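Local coordinates for putative ABC transporter subunit, substrate-binding component (Rhodopseudomonas palustris, PDB 4EVQ), which probably serves as the solute-binding component of an ABC transporter for benzoate-type aromatic compounds, and binds 4-hydroxybenzoate, at residues A[97-102]-A[121-126]; A[170-175]-A[180-185]; A[193-198]-A[219-224]. All coordinates share one frame; numbering follows the deposited sequence.

Contact 1: residues A[97-102]-A[121-126]; sequences AMVKIA and RAMCAP. With SO4 (sulfate ion), chain D.
Val99, Lys100 and Met123 meet through aliphatic groups and a selenium atom; the one flat group, the Arg121 guanidinium, lies away from the helix and holds a sulfate at its edge. The sulfur lies in the guanidinium plane, and two oxygens are taken in a forked grip: Arg121 NH1 donates to sulfate O2 at 3.0 Å and Arg121 NH2 to sulfate O3 at 2.9 Å, the latter bond nearly straight (172°). NH2 also forms a salt bridge with Asp367, and Arg140 donates to the same anion, which probably came from the crystallisation liquor. Two residues on, Met123, a selenomethionine, extends toward helix 92-105. Its SE lies 3.8 Å from Val99 CG1, the methyl that chi1 of 168° sets anti to the backbone N, while its CE reaches Lys100 CB at 4.1 Å. Lys100 then leads its amine away. A type I turn from Arg121 to Cys124, closed by Cys124 N to Arg121 O at 3.0 Å, presents Met123 to the helix. Arg103 donates to the carbonyls of Met123 and Cys124, and Cys124 is joined to Cys372 by a disulfide. Between the two segments themselves the attraction is therefore dispersive and little directional, whereas the directional and covalent ties of the loop include the turn bond, the Arg103 bonds and the link to the C-terminal tail.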
ATOM      1  N   ALA A  97      -3.731  12.371   9.101  1.00 11.52           N
ATOM      2  CA  ALA A  97      -3.358  13.614   9.764  1.00 11.55           C
ATOM      3  C   ALA A  97      -2.421  14.420   8.883  1.00 11.44           C
ATOM      4  O   ALA A  97      -2.505  15.664   8.842  1.00 13.50           O
ATOM      5  CB  ALA A  97      -2.696  13.264  11.089  1.00 12.04           C
HETATM    6  N   MSE A  98      -1.543  13.744   8.169  1.00  9.98           N
HETATM    7  CA  MSE A  98      -0.611  14.420   7.252  1.00 10.36           C
HETATM    8  C   MSE A  98      -1.378  15.072   6.136  1.00 10.29           C
HETATM    9  O   MSE A  98      -1.126  16.246   5.814  1.00 10.40           O
HETATM   10  CB  MSE A  98       0.385  13.387   6.687  1.00 10.93           C
HETATM   11  CG  MSE A  98       1.473  13.966   5.839  1.00 11.85           C
HETATM   12 SE   MSE A  98       2.297  12.689   4.615  0.58 14.82          SE
HETATM   13  CE  MSE A  98       0.881  12.736   3.302  1.00 14.30           C
ATOM     14  N   VAL A  99      -2.278  14.355   5.498  1.00 11.11           N
ATOM     15  CA  VAL A  99      -3.032  14.891   4.374  1.00 10.95           C
ATOM     16  C   VAL A  99      -3.942  16.024   4.814  1.00 11.47           C
ATOM     17  O   VAL A  99      -4.121  16.975   4.056  1.00 12.13           O
ATOM     18  CB  VAL A  99      -3.849  13.771   3.701  1.00 10.99           C
ATOM     19  CG1 VAL A  99      -4.869  14.351   2.716  1.00 12.64           C
ATOM     20  CG2 VAL A  99      -2.935  12.821   3.015  1.00 12.16           C
ATOM     21  N   LYS A 100      -4.448  16.002   6.041  1.00 12.56           N
ATOM     22  CA  LYS A 100      -5.307  17.073   6.507  1.00 12.78           C
ATOM     23  C   LYS A 100      -4.555  18.396   6.435  1.00 13.58           C
ATOM     24  O   LYS A 100      -5.124  19.436   6.073  1.00 15.66           O
ATOM     25  CB  LYS A 100      -5.797  16.805   7.932  1.00 13.67           C
ATOM     26  CG  LYS A 100      -6.705  17.852   8.479  1.00 16.60           C
ATOM     27  CD  LYS A 100      -7.298  17.420   9.842  1.00 19.77           C
ATOM     28  CE  LYS A 100      -8.268  18.507  10.377  1.00 24.27           C
ATOM     29  NZ  LYS A 100      -8.927  18.055  11.630  1.00 28.00           N
ATOM     30  N   ILE A 101      -3.293  18.428   6.823  1.00 12.50           N
ATOM     31  CA  ILE A 101      -2.461  19.630   6.705  1.00 13.37           C
ATOM     32  C   ILE A 101      -2.048  19.898   5.283  1.00 12.69           C
ATOM     33  O   ILE A 101      -2.124  21.022   4.800  1.00 13.19           O
ATOM     34  CB  ILE A 101      -1.185  19.409   7.560  1.00 13.45           C
ATOM     35  CG1 ILE A 101      -1.560  19.288   9.030  1.00 15.71           C
ATOM     36  CG2 ILE A 101      -0.174  20.522   7.344  1.00 13.95           C
ATOM     37  CD1 ILE A 101      -0.503  18.734   9.877  1.00 16.91           C
ATOM     38  N   ALA A 102      -1.559  18.896   4.583  1.00 12.57           N
ATOM     39  CA  ALA A 102      -1.043  19.099   3.260  1.00 12.01           C
ATOM     40  C   ALA A 102      -2.100  19.619   2.307  1.00 12.41           C
ATOM     41  O   ALA A 102      -1.781  20.464   1.461  1.00 12.38           O
ATOM     42  CB  ALA A 102      -0.407  17.801   2.723  1.00 13.27           C
ATOM     43  N   ARG A 121     -11.347  10.443  -0.890  1.00 11.63           N
ATOM     44  CA  ARG A 121     -12.774  10.654  -0.700  1.00 14.32           C
ATOM     45  C   ARG A 121     -12.929  12.057  -0.120  1.00 13.87           C
ATOM     46  O   ARG A 121     -12.547  13.016  -0.811  1.00 14.28           O
ATOM     47  CB  ARG A 121     -13.447   9.515   0.086  1.00 14.76           C
ATOM     48  CG  ARG A 121     -13.499   8.206  -0.758  1.00 15.68           C
ATOM     49  CD  ARG A 121     -14.170   7.040  -0.082  1.00 17.93           C
ATOM     50  NE  ARG A 121     -14.294   5.901  -1.010  1.00 19.63           N
ATOM     51  CZ  ARG A 121     -15.202   4.934  -0.906  1.00 20.63           C
ATOM     52  NH1 ARG A 121     -16.067   4.946   0.096  1.00 25.06           N
ATOM     53  NH2 ARG A 121     -15.269   3.954  -1.805  1.00 19.90           N
ATOM     54  N   ALA A 122     -13.448  12.239   1.088  1.00 14.42           N
ATOM     55  CA  ALA A 122     -13.655  13.615   1.605  1.00 15.34           C
ATOM     56  C   ALA A 122     -12.405  14.505   1.709  1.00 15.47           C
ATOM     57  O   ALA A 122     -12.511  15.724   1.646  1.00 18.00           O
ATOM     58  CB  ALA A 122     -14.380  13.569   2.956  1.00 17.31           C
HETATM   59  N   MSE A 123     -11.222  13.919   1.875  1.00 15.28           N
HETATM   60  CA  MSE A 123      -9.997  14.695   1.937  1.00 14.37           C
HETATM   61  C   MSE A 123      -9.314  14.859   0.574  1.00 13.58           C
HETATM   62  O   MSE A 123      -8.224  15.402   0.484  1.00 14.72           O
HETATM   63  CB  MSE A 123      -8.974  14.060   2.880  1.00 17.40           C
HETATM   64  CG  MSE A 123      -9.186  14.311   4.316  1.00 18.46           C
HETATM   65 SE   MSE A 123      -7.540  13.775   5.362  0.50 19.32          SE
HETATM   66  CE  MSE A 123      -8.452  13.844   7.071  1.00 20.90           C
ATOM     67  N   CYS A 124      -9.955  14.440  -0.504  1.00 13.75           N
ATOM     68  CA  CYS A 124      -9.331  14.598  -1.811  1.00 14.73           C
ATOM     69  C   CYS A 124      -9.032  16.077  -2.075  1.00 14.48           C
ATOM     70  O   CYS A 124      -9.737  16.974  -1.575  1.00 16.43           O
ATOM     71  CB  CYS A 124     -10.221  14.005  -2.905  1.00 17.21           C
ATOM     72  SG  CYS A 124     -11.545  15.107  -3.445  1.00 20.34           S
ATOM     73  N   ALA A 125      -7.987  16.314  -2.849  1.00 14.19           N
ATOM     74  CA  ALA A 125      -7.569  17.695  -3.109  1.00 12.56           C
ATOM     75  C   ALA A 125      -6.730  17.742  -4.363  1.00 12.29           C
ATOM     76  O   ALA A 125      -6.109  16.738  -4.762  1.00 11.82           O
ATOM     77  CB  ALA A 125      -6.775  18.210  -1.921  1.00 14.32           C
ATOM     78  N   PRO A 126      -6.609  18.946  -4.961  1.00 12.28           N
ATOM     79  CA  PRO A 126      -5.868  19.035  -6.225  1.00 12.65           C
ATOM     80  C   PRO A 126      -4.400  18.687  -6.094  1.00 11.13           C
ATOM     81  O   PRO A 126      -3.778  18.322  -7.074  1.00 12.29           O
ATOM     82  CB  PRO A 126      -6.006  20.511  -6.621  1.00 15.02           C
ATOM     83  CG  PRO A 126      -7.261  20.919  -6.002  1.00 16.92           C
ATOM     84  CD  PRO A 126      -7.371  20.165  -4.680  1.00 14.66           C
TER
HETATM   85  S   SO4 D 402     -17.703   1.411  -0.290  0.67 22.58           S
HETATM   86  O1  SO4 D 402     -16.715   0.335  -0.131  0.67 22.41           O
HETATM   87  O2  SO4 D 402     -17.452   2.403   0.740  0.67 24.27           O
HETATM   88  O3  SO4 D 402     -17.440   2.065  -1.565  0.67 25.04           O
HETATM   89  O4  SO4 D 402     -19.085   0.927  -0.316  0.67 22.95           O

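Contact 2: residues A[170-175]-A[180-185]; sequences GFKKSF and GEVVKD. With SO4 (sulfate ion), chain E.
Within the beta-alpha-beta unit formed by strand 153-159, helix 162-177 and strand 181-188, Phe171, Lys172 and Phe175 of the helix pack against Gly180 and the first residues of the returning strand, up to Asp185. The axes of helix 170-175 and strand 181-185 approach to 8.6 Å, their N-to-C directions 136° apart. Val182 is the hub: its CG2 methyl comes obliquely to both rings, 3.8 Å from Phe171 CE2 and 3.9 Å from Phe175 CD2, and also touches the aliphatic CG of Lys172. The two phenylalanines, one helical turn apart, rest on each other, Phe171 CZ lying over the rim of one face of Phe175. Phe175 turns its edge to the strand backbone, with CE2 3.4 Å from Glu181 O in the plane of the ring. Beside it passes Gly180, where a beta carbon would run into CE2. The backbone closes the turn there, Gly180 N donating to Phe175 O at 2.9 Å. Farther along, Lys172 bends at chi3 (67°), bringing Lys172 NZ to the syn side of Asp185 OD2 in a hydrogen-bonded salt bridge of 2.9 Å, though 35° out of the carboxylate plane. The other oxygen, OD1, is hydrogen-bonded to Thr156 OG1 on strand 153-159, so both carboxylate oxygens have a partner. Lys184 turns elsewhere, its doubly bent chain placing NZ 3.0 Å from O2 of a sulfate. Met146 of helix 135-148 touches both phenylalanine side chains, and Tyr211 stacks on Phe171. Because the helix links two adjacent parallel strands, this is the helix-to-strand half of a beta-alpha-beta crossover, here packed with aromatics and edged by a salt bridge; such crossovers are the building units of the periplasmic binding protein fold.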
ATOM      1  N   GLY A 170     -14.510  -3.400   3.864  1.00  9.38           N
ATOM      2  CA  GLY A 170     -14.674  -3.656   2.439  1.00 10.63           C
ATOM      3  C   GLY A 170     -14.881  -5.123   2.150  1.00  9.39           C
ATOM      4  O   GLY A 170     -15.739  -5.511   1.353  1.00 10.71           O
ATOM      5  N   PHE A 171     -14.081  -5.970   2.772  1.00  9.48           N
ATOM      6  CA  PHE A 171     -14.241  -7.389   2.634  1.00  9.51           C
ATOM      7  C   PHE A 171     -15.665  -7.810   3.023  1.00  9.67           C
ATOM      8  O   PHE A 171     -16.306  -8.599   2.337  1.00 10.43           O
ATOM      9  CB  PHE A 171     -13.204  -8.109   3.525  1.00  8.88           C
ATOM     10  CG  PHE A 171     -13.608  -9.524   3.874  1.00  8.76           C
ATOM     11  CD1 PHE A 171     -13.436 -10.550   2.980  1.00  9.62           C
ATOM     12  CD2 PHE A 171     -14.223  -9.784   5.075  1.00 10.45           C
ATOM     13  CE1 PHE A 171     -13.951 -11.826   3.257  1.00 11.86           C
ATOM     14  CE2 PHE A 171     -14.690 -11.060   5.364  1.00 11.32           C
ATOM     15  CZ  PHE A 171     -14.541 -12.071   4.430  1.00 11.69           C
ATOM     16  N   LYS A 172     -16.145  -7.323   4.148  1.00 10.21           N
ATOM     17  CA  LYS A 172     -17.440  -7.771   4.670  1.00 11.42           C
ATOM     18  C   LYS A 172     -18.528  -7.354   3.688  1.00 12.26           C
ATOM     19  O   LYS A 172     -19.472  -8.107   3.466  1.00 13.59           O
ATOM     20  CB  LYS A 172     -17.740  -7.201   6.051  1.00 13.07           C
ATOM     21  CG  LYS A 172     -16.909  -7.799   7.148  1.00 15.04           C
ATOM     22  CD  LYS A 172     -17.087  -7.077   8.476  1.00 18.78           C
ATOM     23  CE  LYS A 172     -18.410  -7.259   9.007  1.00 21.24           C
ATOM     24  NZ  LYS A 172     -18.457  -6.489  10.322  1.00 22.98           N
ATOM     25  N   LYS A 173     -18.422  -6.169   3.115  1.00 11.83           N
ATOM     26  CA  LYS A 173     -19.424  -5.739   2.155  1.00 13.67           C
ATOM     27  C   LYS A 173     -19.507  -6.651   0.974  1.00 13.51           C
ATOM     28  O   LYS A 173     -20.612  -7.030   0.581  1.00 14.52           O
ATOM     29  CB  LYS A 173     -19.175  -4.308   1.726  1.00 14.60           C
ATOM     30  CG  LYS A 173     -19.450  -3.329   2.839  1.00 17.24           C
ATOM     31  CD  LYS A 173     -19.069  -1.919   2.454  1.00 19.92           C
ATOM     32  CE  LYS A 173     -19.096  -1.026   3.685  1.00 23.56           C
ATOM     33  NZ  LYS A 173     -18.380   0.255   3.454  1.00 25.88           N
ATOM     34  N   SER A 174     -18.409  -7.040   0.374  0.57 13.17           N
ATOM     35  CA  SER A 174     -18.497  -7.891  -0.805  0.57 12.69           C
ATOM     36  C   SER A 174     -18.735  -9.343  -0.473  0.57 13.21           C
ATOM     37  O   SER A 174     -19.352 -10.078  -1.285  0.57 12.88           O
ATOM     38  CB  SER A 174     -17.259  -7.738  -1.700  0.57 13.70           C
ATOM     39  OG  SER A 174     -16.125  -8.220  -1.016  0.57 13.54           O
ATOM     40  N   PHE A 175     -18.320  -9.778   0.706  1.00 12.92           N
ATOM     41  CA  PHE A 175     -18.559 -11.153   1.109  1.00 12.92           C
ATOM     42  C   PHE A 175     -20.017 -11.354   1.459  1.00 14.27           C
ATOM     43  O   PHE A 175     -20.634 -12.354   1.019  1.00 16.24           O
ATOM     44  CB  PHE A 175     -17.672 -11.496   2.300  1.00 13.08           C
ATOM     45  CG  PHE A 175     -17.460 -12.990   2.502  1.00 13.30           C
ATOM     46  CD1 PHE A 175     -16.654 -13.716   1.652  1.00 12.31           C
ATOM     47  CD2 PHE A 175     -18.094 -13.669   3.542  1.00 13.28           C
ATOM     48  CE1 PHE A 175     -16.454 -15.083   1.834  1.00 13.04           C
ATOM     49  CE2 PHE A 175     -17.863 -15.030   3.733  1.00 13.75           C
ATOM     50  CZ  PHE A 175     -17.046 -15.722   2.895  1.00 13.17           C
ATOM     51  N   GLY A 180     -22.223 -14.668   1.524  1.00 19.88           N
ATOM     52  CA  GLY A 180     -21.390 -15.234   2.580  1.00 19.47           C
ATOM     53  C   GLY A 180     -21.767 -14.661   3.926  1.00 18.55           C
ATOM     54  O   GLY A 180     -22.434 -13.649   4.024  1.00 19.15           O
ATOM     55  N   GLU A 181     -21.321 -15.335   4.980  1.00 17.20           N
ATOM     56  CA  GLU A 181     -21.513 -14.871   6.335  1.00 16.49           C
ATOM     57  C   GLU A 181     -20.162 -14.645   6.988  1.00 15.29           C
ATOM     58  O   GLU A 181     -19.261 -15.450   6.802  1.00 15.50           O
ATOM     59  CB  GLU A 181     -22.247 -15.923   7.156  1.00 19.55           C
ATOM     60  CG  GLU A 181     -23.586 -16.259   6.692  1.00 27.26           C
ATOM     61  CD  GLU A 181     -24.361 -16.943   7.796  1.00 34.09           C
ATOM     62  OE1 GLU A 181     -23.727 -17.485   8.759  1.00 36.85           O
ATOM     63  OE2 GLU A 181     -25.600 -16.911   7.712  1.00 37.16           O
ATOM     64  N   VAL A 182     -20.040 -13.543   7.730  1.00 14.75           N
ATOM     65  CA  VAL A 182     -18.839 -13.263   8.514  1.00 13.78           C
ATOM     66  C   VAL A 182     -19.269 -13.510   9.948  1.00 13.74           C
ATOM     67  O   VAL A 182     -20.076 -12.774  10.521  1.00 15.77           O
ATOM     68  CB  VAL A 182     -18.370 -11.836   8.313  1.00 13.73           C
ATOM     69  CG1 VAL A 182     -17.108 -11.614   9.122  1.00 15.49           C
ATOM     70  CG2 VAL A 182     -18.106 -11.588   6.831  1.00 15.49           C
ATOM     71  N   VAL A 183     -18.745 -14.582  10.540  1.00 12.71           N
ATOM     72  CA  VAL A 183     -19.253 -14.991  11.848  1.00 13.52           C
ATOM     73  C   VAL A 183     -18.590 -14.307  13.039  1.00 14.00           C
ATOM     74  O   VAL A 183     -19.118 -14.341  14.149  1.00 16.13           O
ATOM     75  CB  VAL A 183     -19.256 -16.511  12.014  1.00 17.11           C
ATOM     76  CG1 VAL A 183     -20.158 -17.151  10.938  1.00 18.57           C
ATOM     77  CG2 VAL A 183     -17.893 -17.113  12.012  1.00 17.42           C
ATOM     78  N   LYS A 184     -17.444 -13.676  12.790  1.00 11.76           N
ATOM     79  CA  LYS A 184     -16.747 -12.947  13.835  1.00 11.42           C
ATOM     80  C   LYS A 184     -15.684 -12.075  13.221  1.00 11.07           C
ATOM     81  O   LYS A 184     -15.044 -12.474  12.276  1.00 10.91           O
ATOM     82  CB  LYS A 184     -16.097 -13.907  14.826  1.00 14.39           C
ATOM     83  CG  LYS A 184     -15.679 -13.289  16.152  1.00 14.96           C
ATOM     84  CD  LYS A 184     -16.846 -12.990  17.037  1.00 17.13           C
ATOM     85  CE  LYS A 184     -17.509 -14.256  17.521  1.00 18.38           C
ATOM     86  NZ  LYS A 184     -18.656 -13.970  18.454  1.00 21.12           N
ATOM     87  N   ASP A 185     -15.505 -10.888  13.792  1.00 11.12           N
ATOM     88  CA  ASP A 185     -14.361 -10.032  13.493  1.00 10.02           C
ATOM     89  C   ASP A 185     -13.516  -9.943  14.763  1.00  9.99           C
ATOM     90  O   ASP A 185     -13.978  -9.409  15.769  1.00 12.17           O
ATOM     91  CB  ASP A 185     -14.814  -8.643  13.065  1.00 11.52           C
ATOM     92  CG  ASP A 185     -15.707  -8.679  11.859  1.00 13.10           C
ATOM     93  OD1 ASP A 185     -15.298  -9.126  10.796  1.00 13.41           O
ATOM     94  OD2 ASP A 185     -16.879  -8.276  12.014  1.00 17.66           O
TER
HETATM   95  S   SO4 E 403     -18.198 -11.173  20.840  0.67 29.55           S
HETATM   96  O1  SO4 E 403     -17.404 -10.232  21.648  0.67 30.63           O
HETATM   97  O2  SO4 E 403     -17.325 -12.326  20.551  0.67 27.95           O
HETATM   98  O3  SO4 E 403     -18.691 -10.547  19.620  0.67 30.26           O
HETATM   99  O4  SO4 E 403     -19.371 -11.618  21.613  0.67 30.17           O

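Contact 3: residues A[193-198]-A[219-224]; sequences VEFQSA and ALKFIK. With SO4 (sulfate ion), chain F.
Phe195 and Phe222 form a T-shaped (edge-to-face) pair that joins the residue just before helix 196-205 to helix 217-228 in the periplasmic binding protein fold. Their planes stand at 88° with centroids 5.1 Å apart. Phe222 points CD1 at the middle of the Phe195 face, and its CB adds a CH-pi contact 4.1 Å from that ring's centroid. With CG anti to the backbone N (chi1 -176°), the Phe222 ring is carried outward from the helix, its edge to Phe195. The opposite face of Phe195 is covered by Val193 C, so the ring is sandwiched between its own chain and the helix; Phe214 meets both rings. Replacing Phe195 with an alanine would probably open a gap beside the edge of Phe222 and leave CD1 without the face it points at. Lys221 crosses Val193 at about a right angle, its CD 3.6 Å from CG2. A final bend at chi4 (-64°) then swings Lys221 NZ into a hydrogen bond with Val193 O at 2.8 Å. The same amine forms a salt bridge with Asp225, and Lys221 NZ donates to a water oxygen at 2.9 Å, which in turn donates to Glu194 OE1.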
ATOM      1  N   VAL A 193       1.606  -8.847  18.577  1.00  9.42           N
ATOM      2  CA  VAL A 193       1.764 -10.056  17.794  1.00 10.70           C
ATOM      3  C   VAL A 193       1.518 -11.327  18.614  1.00 10.22           C
ATOM      4  O   VAL A 193       2.000 -12.404  18.281  1.00 11.98           O
ATOM      5  CB  VAL A 193       3.087 -10.110  17.091  1.00 12.01           C
ATOM      6  CG1 VAL A 193       3.235  -8.930  16.149  1.00 13.23           C
ATOM      7  CG2 VAL A 193       4.270 -10.060  18.079  1.00 13.34           C
ATOM      8  N   GLU A 194       0.689 -11.199  19.627  1.00 10.92           N
ATOM      9  CA  GLU A 194       0.234 -12.390  20.371  1.00 12.17           C
ATOM     10  C   GLU A 194      -1.044 -12.850  19.729  1.00 11.20           C
ATOM     11  O   GLU A 194      -2.096 -12.231  19.897  1.00 12.42           O
ATOM     12  CB  GLU A 194       0.007 -12.080  21.847  1.00 15.78           C
ATOM     13  CG  GLU A 194       1.250 -11.776  22.599  1.00 19.06           C
ATOM     14  CD  GLU A 194       2.245 -12.924  22.543  1.00 24.13           C
ATOM     15  OE1 GLU A 194       1.840 -14.098  22.550  1.00 23.96           O
ATOM     16  OE2 GLU A 194       3.452 -12.616  22.471  1.00 28.96           O
ATOM     17  N   PHE A 195      -0.923 -13.923  18.958  1.00  8.94           N
ATOM     18  CA  PHE A 195      -2.006 -14.377  18.128  1.00  8.13           C
ATOM     19  C   PHE A 195      -2.668 -15.680  18.553  1.00  9.33           C
ATOM     20  O   PHE A 195      -3.698 -16.086  17.982  1.00  9.61           O
ATOM     21  CB  PHE A 195      -1.485 -14.584  16.704  1.00  8.91           C
ATOM     22  CG  PHE A 195      -0.940 -13.332  16.034  1.00  8.67           C
ATOM     23  CD1 PHE A 195      -1.699 -12.195  15.908  1.00  8.50           C
ATOM     24  CD2 PHE A 195       0.328 -13.320  15.523  1.00  8.79           C
ATOM     25  CE1 PHE A 195      -1.203 -11.058  15.236  1.00 10.48           C
ATOM     26  CE2 PHE A 195       0.838 -12.202  14.860  1.00  9.74           C
ATOM     27  CZ  PHE A 195       0.058 -11.092  14.717  1.00 10.22           C
ATOM     28  N   GLN A 196      -2.084 -16.386  19.510  0.55 10.08           N
ATOM     29  CA  GLN A 196      -2.583 -17.740  19.791  0.55 10.37           C
ATOM     30  C   GLN A 196      -4.030 -17.762  20.256  0.55  9.59           C
ATOM     31  O   GLN A 196      -4.789 -18.638  19.862  0.55 10.05           O
ATOM     32  CB  GLN A 196      -1.678 -18.436  20.806  0.55 13.32           C
ATOM     33  CG  GLN A 196      -0.335 -18.864  20.243  0.55 17.45           C
ATOM     34  CD  GLN A 196       0.440 -19.700  21.230  0.55 22.26           C
ATOM     35  OE1 GLN A 196      -0.118 -20.153  22.240  0.55 25.03           O
ATOM     36  NE2 GLN A 196       1.725 -19.923  20.950  0.55 24.98           N
ATOM     37  N   SER A 197      -4.434 -16.826  21.096  1.00  9.69           N
ATOM     38  CA  SER A 197      -5.810 -16.846  21.538  1.00  9.84           C
ATOM     39  C   SER A 197      -6.788 -16.572  20.379  1.00  8.91           C
ATOM     40  O   SER A 197      -7.879 -17.129  20.353  1.00 10.27           O
ATOM     41  CB  SER A 197      -6.031 -15.936  22.741  1.00 11.52           C
ATOM     42  OG  SER A 197      -5.764 -14.593  22.414  1.00 12.31           O
ATOM     43  N   ALA A 198      -6.408 -15.703  19.439  1.00  9.07           N
ATOM     44  CA  ALA A 198      -7.244 -15.503  18.277  1.00  8.78           C
ATOM     45  C   ALA A 198      -7.356 -16.761  17.433  1.00  9.95           C
ATOM     46  O   ALA A 198      -8.412 -17.066  16.922  1.00 10.56           O
ATOM     47  CB  ALA A 198      -6.689 -14.352  17.425  1.00 11.12           C
ATOM     48  N   ALA A 219       3.091  -9.796  10.180  1.00  8.89           N
ATOM     49  CA  ALA A 219       2.517 -10.743   9.218  1.00  8.80           C
ATOM     50  C   ALA A 219       3.315 -12.035   9.164  1.00  8.48           C
ATOM     51  O   ALA A 219       2.726 -13.106   9.113  1.00  8.40           O
ATOM     52  CB  ALA A 219       2.419 -10.127   7.813  1.00  9.78           C
ATOM     53  N   LEU A 220       4.627 -11.952   9.184  1.00  9.12           N
ATOM     54  CA  LEU A 220       5.454 -13.161   9.230  1.00  8.42           C
ATOM     55  C   LEU A 220       5.092 -14.012  10.437  1.00  8.18           C
ATOM     56  O   LEU A 220       4.904 -15.240  10.331  1.00  9.24           O
ATOM     57  CB  LEU A 220       6.933 -12.771   9.238  1.00  9.21           C
ATOM     58  CG  LEU A 220       7.905 -13.949   9.409  1.00  9.89           C
ATOM     59  CD1 LEU A 220       7.744 -15.000   8.309  1.00 11.25           C
ATOM     60  CD2 LEU A 220       9.332 -13.407   9.443  1.00 11.14           C
ATOM     61  N   LYS A 221       5.004 -13.400  11.596  1.00  8.61           N
ATOM     62  CA  LYS A 221       4.679 -14.127  12.797  1.00  8.88           C
ATOM     63  C   LYS A 221       3.301 -14.710  12.722  1.00  8.61           C
ATOM     64  O   LYS A 221       3.096 -15.861  13.124  1.00 10.28           O
ATOM     65  CB  LYS A 221       4.878 -13.260  14.033  1.00 10.25           C
ATOM     66  CG  LYS A 221       4.760 -14.074  15.341  1.00 13.02           C
ATOM     67  CD  LYS A 221       5.138 -13.202  16.499  1.00 15.22           C
ATOM     68  CE  LYS A 221       5.173 -14.033  17.794  1.00 16.82           C
ATOM     69  NZ  LYS A 221       3.824 -14.548  18.102  1.00 16.48           N
ATOM     70  N   PHE A 222       2.346 -13.985  12.192  1.00  9.15           N
ATOM     71  CA  PHE A 222       0.985 -14.483  12.049  1.00  8.68           C
ATOM     72  C   PHE A 222       0.989 -15.716  11.176  1.00  8.83           C
ATOM     73  O   PHE A 222       0.342 -16.725  11.492  1.00  9.13           O
ATOM     74  CB  PHE A 222       0.037 -13.417  11.486  1.00  9.49           C
ATOM     75  CG  PHE A 222      -1.361 -13.894  11.418  1.00  8.89           C
ATOM     76  CD1 PHE A 222      -2.167 -13.864  12.536  1.00  9.32           C
ATOM     77  CD2 PHE A 222      -1.871 -14.412  10.252  1.00  9.96           C
ATOM     78  CE1 PHE A 222      -3.475 -14.389  12.506  1.00 10.16           C
ATOM     79  CE2 PHE A 222      -3.161 -14.927  10.214  1.00 10.33           C
ATOM     80  CZ  PHE A 222      -3.958 -14.898  11.324  1.00 10.44           C
ATOM     81  N   ILE A 223       1.659 -15.673  10.051  1.00  8.32           N
ATOM     82  CA  ILE A 223       1.705 -16.804   9.123  1.00  9.48           C
ATOM     83  C   ILE A 223       2.280 -18.028   9.813  1.00  8.74           C
ATOM     84  O   ILE A 223       1.741 -19.124   9.696  1.00 10.33           O
ATOM     85  CB  ILE A 223       2.534 -16.426   7.868  1.00  9.45           C
ATOM     86  CG1 ILE A 223       1.748 -15.425   7.016  1.00  9.80           C
ATOM     87  CG2 ILE A 223       2.962 -17.661   7.070  1.00  9.45           C
ATOM     88  CD1 ILE A 223       2.586 -14.803   5.971  1.00 12.02           C
ATOM     89  N   LYS A 224       3.388 -17.848  10.526  0.51  9.42           N
ATOM     90  CA  LYS A 224       4.041 -18.945  11.249  0.51 10.47           C
ATOM     91  C   LYS A 224       3.107 -19.513  12.294  0.51 11.21           C
ATOM     92  O   LYS A 224       2.909 -20.754  12.373  0.51 12.21           O
ATOM     93  CB  LYS A 224       5.335 -18.431  11.881  0.51 12.91           C
ATOM     94  CG  LYS A 224       6.407 -18.157  10.830  0.51 15.10           C
ATOM     95  CD  LYS A 224       7.823 -17.872  11.346  0.51 18.20           C
ATOM     96  CE  LYS A 224       8.821 -18.035  10.139  0.51 20.97           C
ATOM     97  NZ  LYS A 224      10.299 -17.887  10.373  0.51 23.54           N
TER
HETATM   98  S   SO4 F 404       9.548 -20.509  13.724  0.72 36.32           S
HETATM   99  O1  SO4 F 404      10.268 -21.421  14.610  0.72 36.72           O
HETATM  100  O2  SO4 F 404       9.076 -19.324  14.433  0.72 36.07           O
HETATM  101  O3  SO4 F 404       8.360 -21.177  13.181  0.72 37.87           O
HETATM  102  O4  SO4 F 404      10.375 -20.102  12.580  0.72 35.63           O
HETATM  103  O   HOH W   1       3.412 -15.634  20.723  1.00 41.32           O

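From the N terminus the three contacts follow in series; none nests in or crosses another. Contact 1 closes an 18-residue excursion through strand 109-111, fastening the loop before strand 128-130 to helix 92-105 in the lobe built on the six-stranded sheet. The chain then enters the lobe of the seven-stranded sheet. There contact 2 closes the short connection, four residues long, from helix 162-177 to strand 181-188, and that strand leads on to helix 196-205, whose start contact 3 ties to helix 217-228 across 20 residues. Contacts 2 and 3 have centres about 21 Å apart; contact 1 lies about 29 Å from contact 2, centre to centre, in the other lobe, with 4-hydroxybenzoate bound between the lobes.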